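Local coordinates for L-lysine 6-monooxygenase involved in desferrioxamine biosynthesis (Erwinia amylovora CFBP1430, PDB 5O8P), which probably uses FAD and NADPH to N-hydroxylate cadaverine, a step in making the siderophore desferrioxamine, at residues I195-S200 against E206-L211; Q202-I207 against V337-Y342; N223-A228 against F316-H321. All blocks are in the same frame, centred on the assembly; numbering follows the deposited sequence.

Contact 1 of 3, residues I195-S200 against E206-L211; sequences ITVLGS and EIYYDL
Ile195 and Leu211 reach toward each other tip to tip, and theirs is the shortest approach of the contact, 3.7 Å from Ile195 CG2 to Leu211 CD1. With chi1 at -56°, the CG1 branch of Ile195 lies beside its backbone N, and both arms of the residue reach the leucine: CG2 meets one methyl, while CD1 lies 4.0 Å from the other, Leu211 CD2. Two residues on, on the same face of the strand, Val197 presents a single branch, CG2, to the helix. It passes across Ile207 at an oblique angle, with Val197 CG2 3.8 Å from Ile207 CG2, and it also lies 4.3 Å from Leu211 CD1. All four aliphatic residues are buried.

This is the first half of a beta-alpha-beta crossover in a Rossmann-type fold. Strand 194-198 leads through Gly199 and Ser200 into helix 202-213, which runs back over the sheet with the short segments nearly antiparallel (160°) and their axes 9.3 Å apart at closest approach. Ser200 is an NADP(+)-binding residue, and Gly199 opens what looks like a GxGxxA fingerprint.

The aromatic part of the contact belongs to Tyr208. Its ring receives Val197 CG2 at its edge, near the ring plane, with Tyr208 CD2 4.3 Å away. The ring also stacks with Trp224, and its OH is hydrogen-bonded to the carbonyl O of Leu222, so strand 221-225 supplies both a stacking and a hydrogen-bonding partner for the tyrosine.

No hydrogen bond crosses between the two segments. Within the helix, Leu211 N donates to Ile207 O at 2.9 Å, tying together the turn that carries the apolar side chains. Asp210, which takes no part in the packing, makes a salt bridge with Lys186.

Contact 2 of 3, residues Q202-I207 against V337-Y342; sequences QSAAEI and VMATGY. With FAD (flavin-adenine dinucleotide), chain C.
Ala204 and Ala339 meet methyl to methyl, with 3.6 Å between Ala204 CB and Ala339 CB. Ala339 CB is equally close to Ala204 CA, so it rests on the helix backbone as much as on a side chain, and the two CA atoms stand 5.1 Å apart. Two such small residues let the first turn of the helix sit close against the end of the strand. One helical turn later, the extended CG1 arm of Ile207 (chi2 170°) carries CD1 to Val337 CG1, 3.7 Å away, the two side chains reaching tip to tip. No hydrogen bond links the segments.

At the other end the contact borders the flavin. The C8M methyl of FAD approaches the Tyr342 ring obliquely, 3.3 Å from Tyr342 CE1, while the neighbouring C7M methyl lies 4.0 Å from Ser203 OG. Ser203 belongs to the NADP(+) site, although no NADP(+) is bound in this chain, so the helix start borders the flavin and probably the NADP(+) site. Ala204 occupies the alanine position of a probable GxGxxA dinucleotide-binding fingerprint.

A second shell steadies this turn. Gln202 NE2 donates to Glu206 OE2 over 2.9 Å, nearly straight at 166°; the donor lies above the carboxylate plane, tilted 38° from it, while the acceptor stays in the amide plane of Gln202. Glu206 OE1 forms a salt bridge with Arg100, another NADP(+)-binding residue, which probably favours the charged carboxylate.

Helix 202-213 is thus wedged among several elements: Trp224 of strand 221-225 touches Ala204 and Ala205, helix 276-290 packs on Ala205, and Tyr182 of helix 182-190 reaches Ile207. Strand 335-338, for its part, lies in the parallel sheet between strands 177-178 and 194-198.

Contact 3 of 3, residues N223-A228 against F316-H321; sequences NWITRA and FELKLH
Thr226 OG1 accepts a hydrogen bond from the backbone N of Ala228 at 2.9 Å, bent to 141°, which closes an ST turn just where strand 221-225 ends. Immediately before this turn, Ile225 makes the whole of its segment's contact with strand 315-322. Ile225 and Leu320 point at each other tip to tip. With CG1 beside the backbone N (chi1 -62°) and the arm extended beyond it, Ile225 CD1 comes within 3.5 Å of Leu320 CD1. The other branch, Ile225 CG2, lies 3.9 Å from Leu320 CD2, so two methyls of each residue take part.

The contact joins two sheets. Strand 221-225 belongs to the parallel Rossmann-type sheet, and strand 315-322 is the middle of a three-stranded antiparallel meander, which the chain forms after strand 297-300 and before strand 335-338. Leu318, two residues before Leu320 on the same strand face, adds a looser touch, its CD2 standing 4.4 Å from Ile225 CD1. Leu320 also packs on Leu305, which binds NADP(+), as does Arg227 in the turn; in this chain Arg227 is engaged by a salt bridge to Glu304.

In the fold
All three contacts are buried and held across by apolar side chains. Contacts 1 and 2 share helix 202-213, which lies over neighbouring strands 194-198 and 335-338; the backbone of Leu198 is hydrogen-bonded to those of Val337 and Ala339. Contact 1 packs branched side chains and a tyrosine ring, whereas contact 2 adds a close alanine pair at the helix start to its Ile207-Val337 touch and also meets the flavin. Contact 3 lies on the other face of the same parallel sheet, where a second sheet takes the helix's place. Trp224, next to Ile225, turns back toward the helix and hydrogen-bonds Gly199 O. The polar residues around the three contacts include several of the NADP(+) site.

Contact 1 of 3, residues I195-S200 against E206-L211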
loop_
_atom_site.group_PDB
_atom_site.type_symbol
_atom_site.label_atom_id
_atom_site.label_comp_id
_atom_site.label_asym_id
_atom_site.label_seq_id
_atom_site.Cartn_x
_atom_site.Cartn_y
_atom_site.Cartn_z
ATOM N N ILE B 195 -23.251 -21.399 12.108
ATOM C CA ILE B 195 -22.015 -21.365 12.893
ATOM C C ILE B 195 -21.931 -19.997 13.541
ATOM O O ILE B 195 -22.289 -19.003 12.913
ATOM C CB ILE B 195 -20.762 -21.557 12.006
ATOM C CG1 ILE B 195 -20.858 -22.861 11.203
ATOM C CG2 ILE B 195 -19.482 -21.507 12.845
ATOM C CD1 ILE B 195 -19.799 -22.993 10.128
ATOM N N THR B 196 -21.451 -19.940 14.778
ATOM C CA THR B 196 -21.275 -18.671 15.477
ATOM C C THR B 196 -19.890 -18.589 16.093
ATOM O O THR B 196 -19.547 -19.359 16.974
ATOM C CB THR B 196 -22.336 -18.485 16.574
ATOM O OG1 THR B 196 -23.635 -18.441 15.971
ATOM C CG2 THR B 196 -22.096 -17.190 17.373
ATOM N N VAL B 197 -19.094 -17.638 15.628
ATOM C CA VAL B 197 -17.820 -17.350 16.258
ATOM C C VAL B 197 -18.051 -16.380 17.417
ATOM O O VAL B 197 -18.598 -15.304 17.236
ATOM C CB VAL B 197 -16.814 -16.770 15.258
ATOM C CG1 VAL B 197 -15.489 -16.495 15.944
ATOM C CG2 VAL B 197 -16.622 -17.734 14.094
ATOM N N LEU B 198 -17.617 -16.776 18.601
ATOM C CA LEU B 198 -17.799 -16.000 19.805
ATOM C C LEU B 198 -16.407 -15.552 20.284
ATOM O O LEU B 198 -15.545 -16.382 20.528
ATOM C CB LEU B 198 -18.527 -16.868 20.821
ATOM C CG LEU B 198 -19.350 -16.120 21.863
ATOM C CD1 LEU B 198 -20.555 -16.948 22.262
ATOM C CD2 LEU B 198 -18.499 -15.774 23.080
ATOM N N GLY B 199 -16.179 -14.237 20.369
ATOM C CA GLY B 199 -14.863 -13.666 20.717
ATOM C C GLY B 199 -14.385 -12.588 19.753
ATOM O O GLY B 199 -14.819 -12.545 18.611
ATOM N N SER B 200 -13.473 -11.735 20.220
ATOM C CA SER B 200 -13.093 -10.490 19.526
ATOM C C SER B 200 -11.714 -10.510 18.802
ATOM O O SER B 200 -11.440 -9.641 17.994
ATOM C CB SER B 200 -13.067 -9.347 20.552
ATOM O OG SER B 200 -11.879 -9.367 21.349
ATOM N N GLU B 206 -9.687 -14.546 12.024
ATOM C CA GLU B 206 -9.119 -15.467 11.031
ATOM C C GLU B 206 -10.072 -16.597 10.705
ATOM O O GLU B 206 -10.210 -16.961 9.539
ATOM C CB GLU B 206 -7.813 -16.059 11.526
ATOM C CG GLU B 206 -6.671 -15.082 11.433
ATOM C CD GLU B 206 -5.396 -15.564 12.090
ATOM O OE1 GLU B 206 -5.399 -16.641 12.728
ATOM O OE2 GLU B 206 -4.371 -14.850 11.963
ATOM N N ILE B 207 -10.716 -17.128 11.744
ATOM C CA ILE B 207 -11.725 -18.159 11.600
ATOM C C ILE B 207 -12.923 -17.612 10.853
ATOM O O ILE B 207 -13.364 -18.235 9.900
ATOM C CB ILE B 207 -12.160 -18.735 12.975
ATOM C CG1 ILE B 207 -11.054 -19.621 13.518
ATOM C CG2 ILE B 207 -13.467 -19.520 12.884
ATOM C CD1 ILE B 207 -11.247 -20.062 14.952
ATOM N N TYR B 208 -13.439 -16.459 11.280
ATOM C CA TYR B 208 -14.591 -15.848 10.611
ATOM C C TYR B 208 -14.340 -15.647 9.119
ATOM O O TYR B 208 -15.185 -15.969 8.295
ATOM C CB TYR B 208 -14.997 -14.523 11.259
ATOM C CG TYR B 208 -16.355 -14.069 10.790
ATOM C CD1 TYR B 208 -16.487 -13.259 9.665
ATOM C CD2 TYR B 208 -17.509 -14.482 11.451
ATOM C CE1 TYR B 208 -17.729 -12.840 9.228
ATOM C CE2 TYR B 208 -18.765 -14.086 11.017
ATOM C CZ TYR B 208 -18.878 -13.261 9.909
ATOM O OH TYR B 208 -20.135 -12.868 9.492
ATOM N N TYR B 209 -13.170 -15.133 8.782
ATOM C CA TYR B 209 -12.778 -14.983 7.392
ATOM C C TYR B 209 -12.709 -16.326 6.658
ATOM O O TYR B 209 -13.135 -16.435 5.507
ATOM C CB TYR B 209 -11.432 -14.247 7.297
ATOM C CG TYR B 209 -11.073 -13.877 5.886
ATOM C CD1 TYR B 209 -11.600 -12.737 5.288
ATOM C CD2 TYR B 209 -10.237 -14.684 5.136
ATOM C CE1 TYR B 209 -11.285 -12.407 3.986
ATOM C CE2 TYR B 209 -9.915 -14.357 3.834
ATOM C CZ TYR B 209 -10.449 -13.220 3.269
ATOM O OH TYR B 209 -10.121 -12.899 1.989
ATOM N N ASP B 210 -12.160 -17.338 7.327
ATOM C CA ASP B 210 -11.996 -18.671 6.736
ATOM C C ASP B 210 -13.354 -19.257 6.365
ATOM O O ASP B 210 -13.528 -19.753 5.257
ATOM C CB ASP B 210 -11.272 -19.604 7.718
ATOM C CG ASP B 210 -10.650 -20.813 7.044
ATOM O OD1 ASP B 210 -9.783 -20.616 6.171
ATOM O OD2 ASP B 210 -10.988 -21.954 7.437
ATOM N N LEU B 211 -14.304 -19.169 7.298
ATOM C CA LEU B 211 -15.659 -19.677 7.097
ATOM C C LEU B 211 -16.445 -18.844 6.090
ATOM O O LEU B 211 -17.186 -19.406 5.284
ATOM C CB LEU B 211 -16.426 -19.757 8.434
ATOM C CG LEU B 211 -15.860 -20.755 9.456
ATOM C CD1 LEU B 211 -16.525 -20.586 10.816
ATOM C CD2 LEU B 211 -16.017 -22.175 8.959
#

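Contact 2 of 3, residues Q202-I207 against V337-Y342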
loop_
_atom_site.group_PDB
_atom_site.type_symbol
_atom_site.label_atom_id
_atom_site.label_comp_id
_atom_site.label_asym_id
_atom_site.label_seq_id
_atom_site.Cartn_x
_atom_site.Cartn_y
_atom_site.Cartn_z
ATOM N N GLN B 202 -7.736 -11.893 17.135
ATOM C CA GLN B 202 -7.165 -12.263 15.846
ATOM C C GLN B 202 -7.625 -13.649 15.429
ATOM O O GLN B 202 -7.890 -13.874 14.248
ATOM C CB GLN B 202 -5.632 -12.215 15.899
ATOM C CG GLN B 202 -4.889 -12.580 14.616
ATOM C CD GLN B 202 -5.123 -11.607 13.479
ATOM O OE1 GLN B 202 -5.523 -10.470 13.691
ATOM N NE2 GLN B 202 -4.868 -12.049 12.260
ATOM N N SER B 203 -7.720 -14.582 16.384
ATOM C CA SER B 203 -8.138 -15.964 16.068
ATOM C C SER B 203 -9.575 -16.001 15.565
ATOM O O SER B 203 -9.844 -16.607 14.528
ATOM C CB SER B 203 -7.968 -16.884 17.275
ATOM O OG SER B 203 -6.596 -17.185 17.445
ATOM N N ALA B 204 -10.464 -15.337 16.299
ATOM C CA ALA B 204 -11.859 -15.185 15.906
ATOM C C ALA B 204 -11.975 -14.666 14.479
ATOM O O ALA B 204 -12.690 -15.233 13.652
ATOM C CB ALA B 204 -12.583 -14.229 16.858
ATOM N N ALA B 205 -11.249 -13.593 14.193
ATOM C CA ALA B 205 -11.323 -12.962 12.885
ATOM C C ALA B 205 -10.812 -13.876 11.784
ATOM O O ALA B 205 -11.435 -13.969 10.729
ATOM C CB ALA B 205 -10.569 -11.647 12.879
ATOM N N GLU B 206 -9.687 -14.546 12.024
ATOM C CA GLU B 206 -9.119 -15.467 11.031
ATOM C C GLU B 206 -10.072 -16.597 10.705
ATOM O O GLU B 206 -10.210 -16.961 9.539
ATOM C CB GLU B 206 -7.813 -16.059 11.526
ATOM C CG GLU B 206 -6.671 -15.082 11.433
ATOM C CD GLU B 206 -5.396 -15.564 12.090
ATOM O OE1 GLU B 206 -5.399 -16.641 12.728
ATOM O OE2 GLU B 206 -4.371 -14.850 11.963
ATOM N N ILE B 207 -10.716 -17.128 11.744
ATOM C CA ILE B 207 -11.725 -18.159 11.600
ATOM C C ILE B 207 -12.923 -17.612 10.853
ATOM O O ILE B 207 -13.364 -18.235 9.900
ATOM C CB ILE B 207 -12.160 -18.735 12.975
ATOM C CG1 ILE B 207 -11.054 -19.621 13.518
ATOM C CG2 ILE B 207 -13.467 -19.520 12.884
ATOM C CD1 ILE B 207 -11.247 -20.062 14.952
ATOM N N VAL B 337 -18.010 -21.741 17.649
ATOM C CA VAL B 337 -16.565 -21.644 17.777
ATOM C C VAL B 337 -16.277 -20.664 18.897
ATOM O O VAL B 337 -16.600 -19.492 18.791
ATOM C CB VAL B 337 -15.908 -21.173 16.476
ATOM C CG1 VAL B 337 -14.425 -20.922 16.688
ATOM C CG2 VAL B 337 -16.115 -22.197 15.380
ATOM N N MET B 338 -15.676 -21.158 19.968
ATOM C CA MET B 338 -15.328 -20.345 21.122
ATOM C C MET B 338 -13.884 -19.820 20.968
ATOM O O MET B 338 -12.918 -20.457 21.388
ATOM C CB MET B 338 -15.502 -21.193 22.381
ATOM C CG MET B 338 -15.707 -20.391 23.640
ATOM S SD MET B 338 -17.399 -19.807 23.803
ATOM C CE MET B 338 -18.243 -21.334 24.215
ATOM N N ALA B 339 -13.746 -18.656 20.335
ATOM C CA ALA B 339 -12.442 -18.004 20.120
ATOM C C ALA B 339 -12.171 -17.009 21.239
ATOM O O ALA B 339 -11.943 -15.824 21.009
ATOM C CB ALA B 339 -12.417 -17.318 18.758
ATOM N N THR B 340 -12.177 -17.520 22.457
ATOM C CA THR B 340 -12.089 -16.704 23.651
ATOM C C THR B 340 -10.659 -16.656 24.221
ATOM O O THR B 340 -10.442 -16.187 25.350
ATOM C CB THR B 340 -13.079 -17.242 24.692
ATOM O OG1 THR B 340 -12.926 -18.667 24.807
ATOM C CG2 THR B 340 -14.508 -16.921 24.252
ATOM N N GLY B 341 -9.688 -17.142 23.443
ATOM C CA GLY B 341 -8.286 -17.022 23.802
ATOM C C GLY B 341 -7.840 -17.925 24.939
ATOM O O GLY B 341 -8.437 -18.974 25.178
ATOM N N TYR B 342 -6.794 -17.479 25.642
ATOM C CA TYR B 342 -6.032 -18.283 26.592
ATOM C C TYR B 342 -5.882 -17.557 27.934
ATOM O O TYR B 342 -5.943 -16.343 27.995
ATOM C CB TYR B 342 -4.641 -18.560 26.008
ATOM C CG TYR B 342 -4.641 -19.425 24.762
ATOM C CD1 TYR B 342 -5.060 -18.938 23.528
ATOM C CD2 TYR B 342 -4.184 -20.736 24.820
ATOM C CE1 TYR B 342 -5.058 -19.743 22.401
ATOM C CE2 TYR B 342 -4.149 -21.543 23.692
ATOM C CZ TYR B 342 -4.590 -21.048 22.480
ATOM O OH TYR B 342 -4.571 -21.855 21.356
HETATM P PA FAD C . 3.570 -22.545 24.262
HETATM O O1A FAD C . 3.233 -23.071 22.879
HETATM O O2A FAD C . 2.470 -22.396 25.285
HETATM O O5B FAD C . 4.716 -23.535 24.825
HETATM C C5B FAD C . 4.582 -24.252 26.048
HETATM C C4B FAD C . 5.162 -25.660 25.981
HETATM O O4B FAD C . 5.387 -26.142 27.315
HETATM C C3B FAD C . 4.213 -26.654 25.321
HETATM O O3B FAD C . 4.947 -27.427 24.362
HETATM C C2B FAD C . 3.652 -27.479 26.479
HETATM O O2B FAD C . 3.335 -28.832 26.137
HETATM C C1B FAD C . 4.790 -27.436 27.480
HETATM N N9A FAD C . 4.436 -27.741 28.893
HETATM C C8A FAD C . 3.456 -27.212 29.655
HETATM N N7A FAD C . 3.474 -27.764 30.901
HETATM C C5A FAD C . 4.481 -28.662 30.944
HETATM C C6A FAD C . 5.066 -29.605 31.937
HETATM N N6A FAD C . 4.559 -29.706 33.190
HETATM N N1A FAD C . 6.127 -30.362 31.553
HETATM C C2A FAD C . 6.652 -30.285 30.312
HETATM N N3A FAD C . 6.165 -29.460 29.364
HETATM C C4A FAD C . 5.109 -28.639 29.614
HETATM N N1 FAD C . 2.439 -13.730 19.134
HETATM C C2 FAD C . 3.170 -12.990 18.260
HETATM O O2 FAD C . 4.004 -12.181 18.726
HETATM N N3 FAD C . 3.030 -13.106 16.920
HETATM C C4 FAD C . 2.150 -13.960 16.368
HETATM O O4 FAD C . 2.035 -14.045 15.130
HETATM C C4X FAD C . 1.312 -14.806 17.256
HETATM N N5 FAD C . 0.413 -15.685 16.764
HETATM C C5X FAD C . -0.338 -16.439 17.602
HETATM C C6 FAD C . -1.252 -17.327 17.039
HETATM C C7 FAD C . -2.057 -18.136 17.836
HETATM C C7M FAD C . -3.042 -19.088 17.202
HETATM C C8 FAD C . -1.933 -18.044 19.320
HETATM C C8M FAD C . -2.793 -18.907 20.204
HETATM C C9 FAD C . -1.024 -17.155 19.895
HETATM C C9A FAD C . -0.203 -16.332 19.101
HETATM N N10 FAD C . 0.750 -15.406 19.645
HETATM C C10 FAD C . 1.511 -14.633 18.724
HETATM C "C1'" FAD C . 0.985 -15.215 21.103
HETATM C "C2'" FAD C . 2.158 -16.071 21.635
HETATM O "O2'" FAD C . 3.300 -15.961 20.760
HETATM C "C3'" FAD C . 1.805 -17.556 21.837
HETATM O "O3'" FAD C . 0.739 -17.694 22.790
HETATM C "C4'" FAD C . 2.992 -18.407 22.307
HETATM O "O4'" FAD C . 2.793 -19.767 21.904
HETATM C "C5'" FAD C . 3.186 -18.369 23.820
HETATM O "O5'" FAD C . 4.541 -18.706 24.125
HETATM P P FAD C . 4.878 -19.978 25.036
HETATM O O1P FAD C . 6.385 -20.111 25.114
HETATM O O2P FAD C . 4.076 -19.750 26.286
HETATM O O3P FAD C . 4.288 -21.104 24.018
#

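Contact 3 of 3, residues N223-A228 against F316-H321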
loop_
_atom_site.group_PDB
_atom_site.type_symbol
_atom_site.label_atom_id
_atom_site.label_comp_id
_atom_site.label_asym_id
_atom_site.label_seq_id
_atom_site.Cartn_x
_atom_site.Cartn_y
_atom_site.Cartn_z
ATOM N N ASN B 223 -22.332 -16.300 12.017
ATOM C CA ASN B 223 -22.499 -15.235 12.994
ATOM C C ASN B 223 -21.197 -14.937 13.715
ATOM O O ASN B 223 -20.286 -15.763 13.732
ATOM C CB ASN B 223 -23.590 -15.624 13.977
ATOM C CG ASN B 223 -24.900 -15.933 13.278
ATOM O OD1 ASN B 223 -25.266 -15.265 12.315
ATOM N ND2 ASN B 223 -25.594 -16.947 13.741
ATOM N N TRP B 224 -21.103 -13.727 14.259
ATOM C CA TRP B 224 -19.956 -13.296 15.045
ATOM C C TRP B 224 -20.468 -12.428 16.171
ATOM O O TRP B 224 -21.047 -11.377 15.928
ATOM C CB TRP B 224 -18.992 -12.494 14.182
ATOM C CG TRP B 224 -17.614 -12.271 14.755
ATOM C CD1 TRP B 224 -17.169 -12.575 16.012
ATOM C CD2 TRP B 224 -16.520 -11.640 14.089
ATOM N NE1 TRP B 224 -15.858 -12.227 16.145
ATOM C CE2 TRP B 224 -15.432 -11.638 14.986
ATOM C CE3 TRP B 224 -16.353 -11.081 12.818
ATOM C CZ2 TRP B 224 -14.183 -11.096 14.659
ATOM C CZ3 TRP B 224 -15.117 -10.533 12.483
ATOM C CH2 TRP B 224 -14.042 -10.553 13.405
ATOM N N ILE B 225 -20.271 -12.870 17.403
ATOM C CA ILE B 225 -20.719 -12.125 18.573
ATOM C C ILE B 225 -19.494 -11.852 19.407
ATOM O O ILE B 225 -18.678 -12.730 19.566
ATOM C CB ILE B 225 -21.744 -12.934 19.377
ATOM C CG1 ILE B 225 -22.979 -13.191 18.504
ATOM C CG2 ILE B 225 -22.095 -12.218 20.688
ATOM C CD1 ILE B 225 -24.016 -14.097 19.137
ATOM N N THR B 226 -19.365 -10.633 19.926
ATOM C CA THR B 226 -18.223 -10.268 20.775
ATOM C C THR B 226 -18.651 -9.393 21.946
ATOM O O THR B 226 -19.610 -8.630 21.836
ATOM C CB THR B 226 -17.095 -9.566 19.976
ATOM O OG1 THR B 226 -16.101 -9.098 20.886
ATOM C CG2 THR B 226 -17.630 -8.373 19.162
ATOM N N ARG B 227 -17.947 -9.531 23.071
ATOM C CA ARG B 227 -18.141 -8.640 24.222
ATOM C C ARG B 227 -17.512 -7.268 23.960
ATOM O O ARG B 227 -17.963 -6.260 24.514
ATOM C CB ARG B 227 -17.554 -9.236 25.514
ATOM C CG ARG B 227 -17.934 -8.461 26.776
ATOM C CD ARG B 227 -16.761 -8.291 27.750
ATOM N NE ARG B 227 -16.406 -9.563 28.372
ATOM C CZ ARG B 227 -16.944 -10.054 29.496
ATOM N NH1 ARG B 227 -17.886 -9.389 30.168
ATOM N NH2 ARG B 227 -16.534 -11.234 29.955
ATOM N N ALA B 228 -16.476 -7.238 23.117
ATOM C CA ALA B 228 -15.776 -6.008 22.763
ATOM C C ALA B 228 -16.737 -4.954 22.218
ATOM O O ALA B 228 -17.709 -5.296 21.539
ATOM C CB ALA B 228 -14.690 -6.296 21.733
ATOM N N PHE B 316 -27.764 -24.705 20.060
ATOM C CA PHE B 316 -27.499 -23.899 21.256
ATOM C C PHE B 316 -28.487 -22.737 21.338
ATOM O O PHE B 316 -28.967 -22.238 20.311
ATOM C CB PHE B 316 -26.101 -23.293 21.228
ATOM C CG PHE B 316 -25.006 -24.249 21.555
ATOM C CD1 PHE B 316 -24.791 -24.643 22.867
ATOM C CD2 PHE B 316 -24.139 -24.708 20.559
ATOM C CE1 PHE B 316 -23.752 -25.515 23.170
ATOM C CE2 PHE B 316 -23.098 -25.574 20.862
ATOM C CZ PHE B 316 -22.908 -25.981 22.168
ATOM N N GLU B 317 -28.775 -22.304 22.563
ATOM C CA GLU B 317 -29.403 -21.010 22.802
ATOM C C GLU B 317 -28.454 -20.185 23.663
ATOM O O GLU B 317 -28.324 -20.425 24.864
ATOM C CB GLU B 317 -30.765 -21.153 23.484
ATOM C CG GLU B 317 -31.591 -19.866 23.456
ATOM C CD GLU B 317 -32.372 -19.581 24.733
ATOM O OE1 GLU B 317 -31.851 -19.839 25.840
ATOM O OE2 GLU B 317 -33.517 -19.076 24.632
ATOM N N LEU B 318 -27.789 -19.225 23.026
ATOM C CA LEU B 318 -26.908 -18.287 23.711
ATOM C C LEU B 318 -27.736 -17.164 24.309
ATOM O O LEU B 318 -28.405 -16.453 23.573
ATOM C CB LEU B 318 -25.912 -17.681 22.722
ATOM C CG LEU B 318 -24.712 -18.497 22.219
ATOM C CD1 LEU B 318 -24.863 -20.003 22.361
ATOM C CD2 LEU B 318 -24.399 -18.140 20.774
ATOM N N LYS B 319 -27.712 -17.022 25.631
ATOM C CA LYS B 319 -28.250 -15.833 26.288
ATOM C C LYS B 319 -27.132 -14.808 26.372
ATOM O O LYS B 319 -26.040 -15.105 26.865
ATOM C CB LYS B 319 -28.786 -16.146 27.683
ATOM C CG LYS B 319 -30.005 -17.045 27.672
ATOM C CD LYS B 319 -30.932 -16.801 28.855
ATOM C CE LYS B 319 -32.160 -17.693 28.756
ATOM N NZ LYS B 319 -33.169 -17.385 29.798
ATOM N N LEU B 320 -27.410 -13.605 25.873
ATOM C CA LEU B 320 -26.428 -12.534 25.786
ATOM C C LEU B 320 -26.957 -11.279 26.466
ATOM O O LEU B 320 -28.168 -11.067 26.545
ATOM C CB LEU B 320 -26.127 -12.234 24.325
ATOM C CG LEU B 320 -25.533 -13.391 23.521
ATOM C CD1 LEU B 320 -25.800 -13.225 22.043
ATOM C CD2 LEU B 320 -24.044 -13.513 23.764
ATOM N N HIS B 321 -26.042 -10.456 26.964
ATOM C CA HIS B 321 -26.387 -9.172 27.549
ATOM C C HIS B 321 -25.585 -8.084 26.848
ATOM O O HIS B 321 -24.351 -8.101 26.871
ATOM C CB HIS B 321 -26.096 -9.170 29.043
ATOM C CG HIS B 321 -26.652 -7.980 29.750
ATOM N ND1 HIS B 321 -25.862 -6.939 30.189
ATOM C CD2 HIS B 321 -27.926 -7.651 30.067
ATOM C CE1 HIS B 321 -26.625 -6.027 30.764
ATOM N NE2 HIS B 321 -27.881 -6.435 30.704
#